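Local coordinates for protein naphthalene dioxygenase large subunit (PDB 2B1X) that forms the large subunit of a Rieske-type non-heme iron oxygenase, carrying an Fe2/S2 cluster and a separate iron ion, at residues L393-G398 with Y419-Q424; S19-P24 with M397-L402. One frame throughout, in Å; residues are numbered along the deposited sequence.

Contact 1 of 2, residues L393-G398 with Y419-Q424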
ATOM      1  N   LEU A 393     -27.234  -7.805 -11.994  1.00 15.14           N
ATOM      2  CA  LEU A 393     -27.681  -6.431 -11.772  1.00 14.88           C
ATOM      3  C   LEU A 393     -29.076  -6.254 -12.386  1.00 14.05           C
ATOM      4  O   LEU A 393     -29.344  -6.813 -13.456  1.00 13.37           O
ATOM      5  CB  LEU A 393     -26.687  -5.494 -12.435  1.00 14.60           C
ATOM      6  CG  LEU A 393     -25.226  -5.624 -11.988  1.00 16.03           C
ATOM      7  CD1 LEU A 393     -24.290  -4.742 -12.850  1.00 16.14           C
ATOM      8  CD2 LEU A 393     -25.042  -5.315 -10.485  1.00 14.62           C
ATOM      9  N   ASN A 394     -29.964  -5.490 -11.722  1.00 12.97           N
ATOM     10  CA  ASN A 394     -31.313  -5.348 -12.214  1.00 11.94           C
ATOM     11  C   ASN A 394     -31.435  -4.053 -13.036  1.00 11.66           C
ATOM     12  O   ASN A 394     -31.358  -2.941 -12.498  1.00 10.30           O
ATOM     13  CB  ASN A 394     -32.344  -5.415 -11.046  1.00 12.72           C
ATOM     14  CG  ASN A 394     -33.813  -5.375 -11.527  1.00 12.49           C
ATOM     15  OD1 ASN A 394     -34.263  -4.385 -12.103  1.00 10.29           O
ATOM     16  ND2 ASN A 394     -34.571  -6.445 -11.235  1.00 12.95           N
ATOM     17  N   TYR A 395     -31.621  -4.222 -14.345  1.00 10.38           N
ATOM     18  CA  TYR A 395     -31.871  -3.115 -15.222  1.00 10.14           C
ATOM     19  C   TYR A 395     -33.306  -3.163 -15.795  1.00 10.07           C
ATOM     20  O   TYR A 395     -33.554  -2.735 -16.950  1.00  9.78           O
ATOM     21  CB  TYR A 395     -30.818  -3.138 -16.337  1.00  9.42           C
ATOM     22  CG  TYR A 395     -29.462  -2.660 -15.844  1.00 11.77           C
ATOM     23  CD1 TYR A 395     -28.437  -3.571 -15.609  1.00 11.63           C
ATOM     24  CD2 TYR A 395     -29.200  -1.283 -15.634  1.00 11.95           C
ATOM     25  CE1 TYR A 395     -27.202  -3.145 -15.155  1.00 11.98           C
ATOM     26  CE2 TYR A 395     -27.929  -0.853 -15.194  1.00 11.42           C
ATOM     27  CZ  TYR A 395     -26.960  -1.802 -14.949  1.00 12.59           C
ATOM     28  OH  TYR A 395     -25.724  -1.440 -14.501  1.00 10.51           O
ATOM     29  N   GLN A 396     -34.244  -3.656 -14.981  1.00  9.37           N
ATOM     30  CA  GLN A 396     -35.603  -3.902 -15.468  1.00 10.63           C
ATOM     31  C   GLN A 396     -36.571  -2.702 -15.454  1.00 11.10           C
ATOM     32  O   GLN A 396     -37.767  -2.868 -15.693  1.00 10.13           O
ATOM     33  CB  GLN A 396     -36.256  -5.043 -14.684  1.00 11.46           C
ATOM     34  CG  GLN A 396     -35.466  -6.380 -14.715  1.00 11.17           C
ATOM     35  CD  GLN A 396     -36.279  -7.510 -14.107  1.00 12.30           C
ATOM     36  OE1 GLN A 396     -36.917  -7.337 -13.062  1.00  9.66           O
ATOM     37  NE2 GLN A 396     -36.240  -8.676 -14.744  1.00 11.94           N
ATOM     38  N   MET A 397     -36.075  -1.519 -15.144  1.00 12.06           N
ATOM     39  CA  MET A 397     -36.937  -0.332 -15.119  1.00 12.47           C
ATOM     40  C   MET A 397     -37.577  -0.094 -16.489  1.00 13.63           C
ATOM     41  O   MET A 397     -36.894   0.232 -17.465  1.00 13.12           O
ATOM     42  CB  MET A 397     -36.133   0.896 -14.679  1.00 12.69           C
ATOM     43  CG  MET A 397     -36.997   2.110 -14.379  1.00 12.60           C
ATOM     44  SD  MET A 397     -35.982   3.511 -14.015  1.00 13.61           S
ATOM     45  CE  MET A 397     -35.604   3.202 -12.344  1.00 14.29           C
ATOM     46  N   GLY A 398     -38.910  -0.271 -16.562  1.00 14.21           N
ATOM     47  CA  GLY A 398     -39.633   0.020 -17.792  1.00 15.34           C
ATOM     48  C   GLY A 398     -39.956  -1.255 -18.555  1.00 16.62           C
ATOM     49  O   GLY A 398     -40.680  -1.232 -19.552  1.00 16.70           O
ATOM     50  N   TYR A 419     -37.026   8.314 -16.142  1.00 16.01           N
ATOM     51  CA  TYR A 419     -36.894   7.167 -15.262  1.00 16.01           C
ATOM     52  C   TYR A 419     -36.912   5.921 -16.163  1.00 15.00           C
ATOM     53  O   TYR A 419     -37.960   5.386 -16.470  1.00 14.51           O
ATOM     54  CB  TYR A 419     -38.036   7.080 -14.214  1.00 16.40           C
ATOM     55  CG  TYR A 419     -37.918   8.045 -13.056  1.00 18.09           C
ATOM     56  CD1 TYR A 419     -39.069   8.581 -12.471  1.00 20.49           C
ATOM     57  CD2 TYR A 419     -36.657   8.464 -12.566  1.00 19.09           C
ATOM     58  CE1 TYR A 419     -38.982   9.503 -11.398  1.00 22.86           C
ATOM     59  CE2 TYR A 419     -36.553   9.382 -11.504  1.00 21.30           C
ATOM     60  CZ  TYR A 419     -37.735   9.902 -10.924  1.00 24.26           C
ATOM     61  OH  TYR A 419     -37.682  10.814  -9.879  1.00 24.93           O
ATOM     62  N   ALA A 420     -35.749   5.519 -16.631  1.00 13.47           N
ATOM     63  CA  ALA A 420     -35.629   4.311 -17.441  1.00 13.66           C
ATOM     64  C   ALA A 420     -34.205   3.814 -17.281  1.00 13.12           C
ATOM     65  O   ALA A 420     -33.364   4.528 -16.730  1.00 13.13           O
ATOM     66  CB  ALA A 420     -35.950   4.580 -18.906  1.00 12.43           C
ATOM     67  N   GLU A 421     -33.957   2.584 -17.723  1.00 12.75           N
ATOM     68  CA  GLU A 421     -32.619   1.998 -17.686  1.00 11.80           C
ATOM     69  C   GLU A 421     -32.208   1.475 -19.066  1.00 12.41           C
ATOM     70  O   GLU A 421     -31.264   0.647 -19.199  1.00 12.60           O
ATOM     71  CB  GLU A 421     -32.505   0.931 -16.584  1.00 12.45           C
ATOM     72  CG  GLU A 421     -32.442   1.545 -15.188  1.00 11.51           C
ATOM     73  CD  GLU A 421     -32.682   0.574 -14.036  1.00 12.45           C
ATOM     74  OE1 GLU A 421     -33.410  -0.425 -14.223  1.00 14.25           O
ATOM     75  OE2 GLU A 421     -32.146   0.842 -12.920  1.00 12.96           O
ATOM     76  N   ALA A 422     -32.893   1.972 -20.099  1.00 11.28           N
ATOM     77  CA  ALA A 422     -32.559   1.640 -21.495  1.00 11.84           C
ATOM     78  C   ALA A 422     -31.151   2.122 -21.895  1.00 11.47           C
ATOM     79  O   ALA A 422     -30.397   1.399 -22.585  1.00 12.53           O
ATOM     80  CB  ALA A 422     -33.621   2.177 -22.465  1.00 10.43           C
ATOM     81  N   ASN A 423     -30.779   3.316 -21.445  1.00 11.59           N
ATOM     82  CA  ASN A 423     -29.422   3.831 -21.690  1.00 11.41           C
ATOM     83  C   ASN A 423     -28.317   2.988 -21.064  1.00 11.26           C
ATOM     84  O   ASN A 423     -27.330   2.674 -21.744  1.00 11.85           O
ATOM     85  CB  ASN A 423     -29.286   5.282 -21.248  1.00 10.87           C
ATOM     86  CG  ASN A 423     -30.098   6.213 -22.096  1.00 11.66           C
ATOM     87  OD1 ASN A 423     -30.771   5.776 -23.071  1.00 11.99           O
ATOM     88  ND2 ASN A 423     -30.059   7.533 -21.751  1.00  9.33           N
ATOM     89  N   GLN A 424     -28.479   2.612 -19.801  1.00 10.05           N
ATOM     90  CA  GLN A 424     -27.490   1.742 -19.122  1.00 11.01           C
ATOM     91  C   GLN A 424     -27.363   0.379 -19.821  1.00 11.17           C
ATOM     92  O   GLN A 424     -26.265  -0.169 -19.950  1.00 10.64           O
ATOM     93  CB  GLN A 424     -27.849   1.535 -17.643  1.00 10.82           C
ATOM     94  CG  GLN A 424     -27.887   2.829 -16.775  1.00 11.45           C
ATOM     95  CD  GLN A 424     -29.237   3.580 -16.752  1.00 12.93           C
ATOM     96  OE1 GLN A 424     -29.891   3.747 -17.780  1.00 12.18           O
ATOM     97  NE2 GLN A 424     -29.629   4.049 -15.568  1.00 12.24           N
TER
HETATM   98  O   HOH W   1     -34.362  -1.489 -11.920  1.00 21.91           O

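Contact 2 of 2, residues S19-P24 with M397-L402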
ATOM      1  N   SER A  19     -33.603  -9.444 -22.764  1.00 18.81           N
ATOM      2  CA  SER A  19     -34.760 -10.301 -22.478  1.00 18.73           C
ATOM      3  C   SER A  19     -35.215 -10.125 -21.023  1.00 18.11           C
ATOM      4  O   SER A  19     -36.262  -9.526 -20.780  1.00 18.28           O
ATOM      5  CB  SER A  19     -34.483 -11.757 -22.831  1.00 18.38           C
ATOM      6  OG  SER A  19     -33.275 -12.155 -22.219  1.00 23.58           O
ATOM      7  N   ASP A  20     -34.419 -10.613 -20.064  1.00 17.77           N
ATOM      8  CA  ASP A  20     -34.675 -10.367 -18.635  1.00 16.86           C
ATOM      9  C   ASP A  20     -34.452  -8.894 -18.250  1.00 15.60           C
ATOM     10  O   ASP A  20     -34.948  -8.458 -17.232  1.00 15.08           O
ATOM     11  CB  ASP A  20     -33.769 -11.260 -17.755  1.00 17.60           C
ATOM     12  CG  ASP A  20     -34.146 -12.738 -17.812  1.00 20.10           C
ATOM     13  OD1 ASP A  20     -35.194 -13.086 -18.409  1.00 20.89           O
ATOM     14  OD2 ASP A  20     -33.455 -13.642 -17.292  1.00 22.57           O
ATOM     15  N   TRP A  21     -33.702  -8.150 -19.075  1.00 15.07           N
ATOM     16  CA  TRP A  21     -33.194  -6.806 -18.731  1.00 14.60           C
ATOM     17  C   TRP A  21     -32.323  -6.837 -17.455  1.00 14.09           C
ATOM     18  O   TRP A  21     -32.510  -6.019 -16.547  1.00 12.83           O
ATOM     19  CB  TRP A  21     -34.330  -5.778 -18.589  1.00 13.93           C
ATOM     20  CG  TRP A  21     -35.105  -5.470 -19.883  1.00 15.06           C
ATOM     21  CD1 TRP A  21     -35.214  -6.281 -20.987  1.00 15.79           C
ATOM     22  CD2 TRP A  21     -35.847  -4.278 -20.194  1.00 14.81           C
ATOM     23  NE1 TRP A  21     -35.988  -5.674 -21.950  1.00 17.05           N
ATOM     24  CE2 TRP A  21     -36.404  -4.452 -21.491  1.00 16.15           C
ATOM     25  CE3 TRP A  21     -36.141  -3.096 -19.496  1.00 15.14           C
ATOM     26  CZ2 TRP A  21     -37.201  -3.474 -22.117  1.00 15.59           C
ATOM     27  CZ3 TRP A  21     -36.945  -2.133 -20.107  1.00 15.56           C
ATOM     28  CH2 TRP A  21     -37.457  -2.327 -21.416  1.00 15.46           C
ATOM     29  N   THR A  22     -31.430  -7.818 -17.381  1.00 13.79           N
ATOM     30  CA  THR A  22     -30.440  -7.896 -16.307  1.00 14.61           C
ATOM     31  C   THR A  22     -29.064  -8.003 -16.926  1.00 14.37           C
ATOM     32  O   THR A  22     -28.952  -8.231 -18.122  1.00 14.93           O
ATOM     33  CB  THR A  22     -30.672  -9.084 -15.359  1.00 14.16           C
ATOM     34  OG1 THR A  22     -30.441 -10.311 -16.061  1.00 15.47           O
ATOM     35  CG2 THR A  22     -32.140  -9.158 -14.886  1.00 15.13           C
ATOM     36  N   VAL A  23     -28.030  -7.835 -16.114  1.00 14.67           N
ATOM     37  CA  VAL A  23     -26.629  -7.979 -16.565  1.00 14.36           C
ATOM     38  C   VAL A  23     -25.882  -8.711 -15.442  1.00 14.64           C
ATOM     39  O   VAL A  23     -26.169  -8.425 -14.281  1.00 14.58           O
ATOM     40  CB  VAL A  23     -25.984  -6.571 -16.867  1.00 14.47           C
ATOM     41  CG1 VAL A  23     -24.445  -6.684 -17.140  1.00 15.51           C
ATOM     42  CG2 VAL A  23     -26.640  -5.940 -18.052  1.00 12.67           C
ATOM     43  N   PRO A  24     -24.981  -9.662 -15.760  1.00 14.49           N
ATOM     44  CA  PRO A  24     -24.164 -10.339 -14.740  1.00 14.40           C
ATOM     45  C   PRO A  24     -23.330  -9.401 -13.882  1.00 14.02           C
ATOM     46  O   PRO A  24     -22.639  -8.528 -14.391  1.00 14.22           O
ATOM     47  CB  PRO A  24     -23.213 -11.215 -15.569  1.00 14.64           C
ATOM     48  CG  PRO A  24     -23.941 -11.431 -16.854  1.00 15.60           C
ATOM     49  CD  PRO A  24     -24.694 -10.189 -17.111  1.00 14.77           C
ATOM     50  N   MET A 397     -36.075  -1.519 -15.144  1.00 12.06           N
ATOM     51  CA  MET A 397     -36.937  -0.332 -15.119  1.00 12.47           C
ATOM     52  C   MET A 397     -37.577  -0.094 -16.489  1.00 13.63           C
ATOM     53  O   MET A 397     -36.894   0.232 -17.465  1.00 13.12           O
ATOM     54  CB  MET A 397     -36.133   0.896 -14.679  1.00 12.69           C
ATOM     55  CG  MET A 397     -36.997   2.110 -14.379  1.00 12.60           C
ATOM     56  SD  MET A 397     -35.982   3.511 -14.015  1.00 13.61           S
ATOM     57  CE  MET A 397     -35.604   3.202 -12.344  1.00 14.29           C
ATOM     58  N   GLY A 398     -38.910  -0.271 -16.562  1.00 14.21           N
ATOM     59  CA  GLY A 398     -39.633   0.020 -17.792  1.00 15.34           C
ATOM     60  C   GLY A 398     -39.956  -1.255 -18.555  1.00 16.62           C
ATOM     61  O   GLY A 398     -40.680  -1.232 -19.552  1.00 16.70           O
ATOM     62  N   ARG A 399     -39.424  -2.375 -18.097  1.00 17.29           N
ATOM     63  CA  ARG A 399     -39.723  -3.654 -18.743  1.00 18.74           C
ATOM     64  C   ARG A 399     -41.243  -3.828 -18.783  1.00 19.12           C
ATOM     65  O   ARG A 399     -41.952  -3.649 -17.761  1.00 17.81           O
ATOM     66  CB  ARG A 399     -39.076  -4.804 -18.003  1.00 18.44           C
ATOM     67  CG  ARG A 399     -38.887  -6.051 -18.827  1.00 19.80           C
ATOM     68  CD  ARG A 399     -38.155  -7.154 -18.083  1.00 22.44           C
ATOM     69  NE  ARG A 399     -38.047  -8.378 -18.863  1.00 25.91           N
ATOM     70  CZ  ARG A 399     -38.904  -9.392 -18.765  1.00 30.24           C
ATOM     71  NH1 ARG A 399     -39.925  -9.315 -17.922  1.00 31.48           N
ATOM     72  NH2 ARG A 399     -38.745 -10.484 -19.506  1.00 29.03           N
ATOM     73  N   GLY A 400     -41.729  -4.130 -19.980  1.00 20.56           N
ATOM     74  CA  GLY A 400     -43.144  -4.358 -20.197  1.00 22.06           C
ATOM     75  C   GLY A 400     -43.940  -3.085 -20.285  1.00 23.80           C
ATOM     76  O   GLY A 400     -45.157  -3.153 -20.418  1.00 24.51           O
ATOM     77  N   VAL A 401     -43.267  -1.935 -20.231  1.00 24.28           N
ATOM     78  CA  VAL A 401     -43.934  -0.632 -20.236  1.00 25.37           C
ATOM     79  C   VAL A 401     -43.372   0.356 -21.276  1.00 25.53           C
ATOM     80  O   VAL A 401     -44.152   1.060 -21.901  1.00 26.65           O
ATOM     81  CB  VAL A 401     -43.891   0.044 -18.823  1.00 25.69           C
ATOM     82  CG1 VAL A 401     -44.797   1.255 -18.751  1.00 26.52           C
ATOM     83  CG2 VAL A 401     -44.252  -0.938 -17.727  1.00 26.49           C
ATOM     84  N   LEU A 402     -42.047   0.425 -21.443  1.00 25.40           N
ATOM     85  CA  LEU A 402     -41.402   1.423 -22.326  1.00 25.62           C
ATOM     86  C   LEU A 402     -41.846   1.307 -23.777  1.00 25.57           C
ATOM     87  O   LEU A 402     -41.791   0.207 -24.372  1.00 25.27           O
ATOM     88  CB  LEU A 402     -39.870   1.292 -22.293  1.00 25.55           C
ATOM     89  CG  LEU A 402     -39.028   1.793 -21.109  1.00 26.08           C
ATOM     90  CD1 LEU A 402     -37.549   1.560 -21.420  1.00 25.57           C
ATOM     91  CD2 LEU A 402     -39.291   3.259 -20.815  1.00 25.18           C
TER

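Contact 1 of 2, residues L393-G398 with Y419-Q424
Glu421 turns its CG beside its own backbone N (chi1 -74°) and then runs extended, which carries its carboxylate to Met397. Met397 has its CG anti to the backbone N. Its chi2 is also near trans (-175°) and brings SD to the backbone of Tyr419 and Ala420. Glu421 OE1 accepts the backbone N-H of Met397, with N to OE1 at 3.0 Å. The donor comes to the anti side of OE1, somewhat out of the carboxylate plane. Met397 CB also lies close, 3.1 Å from Glu421 OE1. Water 1 bridges the segments. It lies within hydrogen-bonding distance of Glu421 OE1 (2.7 Å) and Asn394 OD1 (2.9 Å) and can donate to either, though more acceptors surround it than it has protons. Asn394 OD1 takes the backbone N-H of Gln396 as well, which makes an Asx turn at the end of strand 392-394. Met397 N, next along the chain, is the one that bonds to the carboxylate. Glu421 is the N-cap residue of helix 422-436, the last helix of the modelled chain; the catalytic domain is of the Bet v 1-like clan. Glu421 OE2 accepts a hydrogen bond from His90 of the second subunit and makes a salt bridge with Arg91 of that subunit; both residues belong to the pocket of its Fe2/S2 cluster. Met397 SD lies 3.3 Å from Ala420 N. The Tyr395 ring meets the first turn of the helix. Its CE2 is 3.4 Å from Gln424 CB, while Glu421 CB lies at the ring edge, 4.1 Å from Tyr395 CD2. The ring and the Glu421 carboxylate planes are turned 63° apart. Tyr395 OH reaches on to a hydrogen bond with Asp208 in helix 204-212.

Contact 2 of 2, residues S19-P24 with M397-L402
Arg399 grips the backbone carbonyl of Ser19 side-on, with two nitrogens on one oxygen. Arg399 NE lies 2.9 Å from Ser19 O and in the carbonyl plane. Arg399 NH2 lies 3.0 Å from Ser19 O but above that plane. The oxygen itself sits in the guanidinium plane, so both N-H groups can serve it. The chain of Arg399 is extended from CG to NE (chi3 177°), and this length takes it past Trp21 to Ser19. Asp20 OD1 stays 4.5 Å from Arg399 NH2, well out of the guanidinium plane. It may add a weak pull of opposite charge, but no salt bridge. Ser19 OG is hydrogen-bonded to His15 O, and Asp20 O to Gln396 NE2. In the other segment, Gly398 O accepts from both Val401 N and Leu402 N, which closes the turn.

Trp21 provides the apolar side. Arg399 CA lies over the face of its six-membered ring in a CH-pi contact, 3.7 Å from the centroid. Arg399 CG lies above the same ring system. Met397 O comes to the ring edge, 3.5 Å from Trp21 CZ3. Leu402 CD1 is 3.9 Å from Trp21 CH2. The guanidinium plane is turned 90° from the indole.

The contact ties the N-terminal segment, which follows helix 4-16 and leads into strand 22-24, to the loop between strands 392-394 and 413-415. Helix 422-436 is also close: its Arg425 makes a cation-pi contact with Trp21, and its Ala422 touches Leu402.

In the fold
Contacts 1 and 2 share Met397 and Gly398, and their centres are about 6 Å apart. Strands 22-24 and 392-394 pair antiparallel as a small two-stranded sheet, with a probable hydrogen bond of 2.6 Å from Leu393 N to Val23 O. Contact 1 is the buried one. Its Gln424 side chain is about 11 Å from the iron ion held by His216, His221 and Asp372. Through the Glu421 carboxylate it also reaches the cluster pocket of the second subunit. Contact 2 is partly exposed, and its Met397 side chain is about 14 Å from the iron ion. Both contacts touch the second subunit, where Tyr131 packs on Met397.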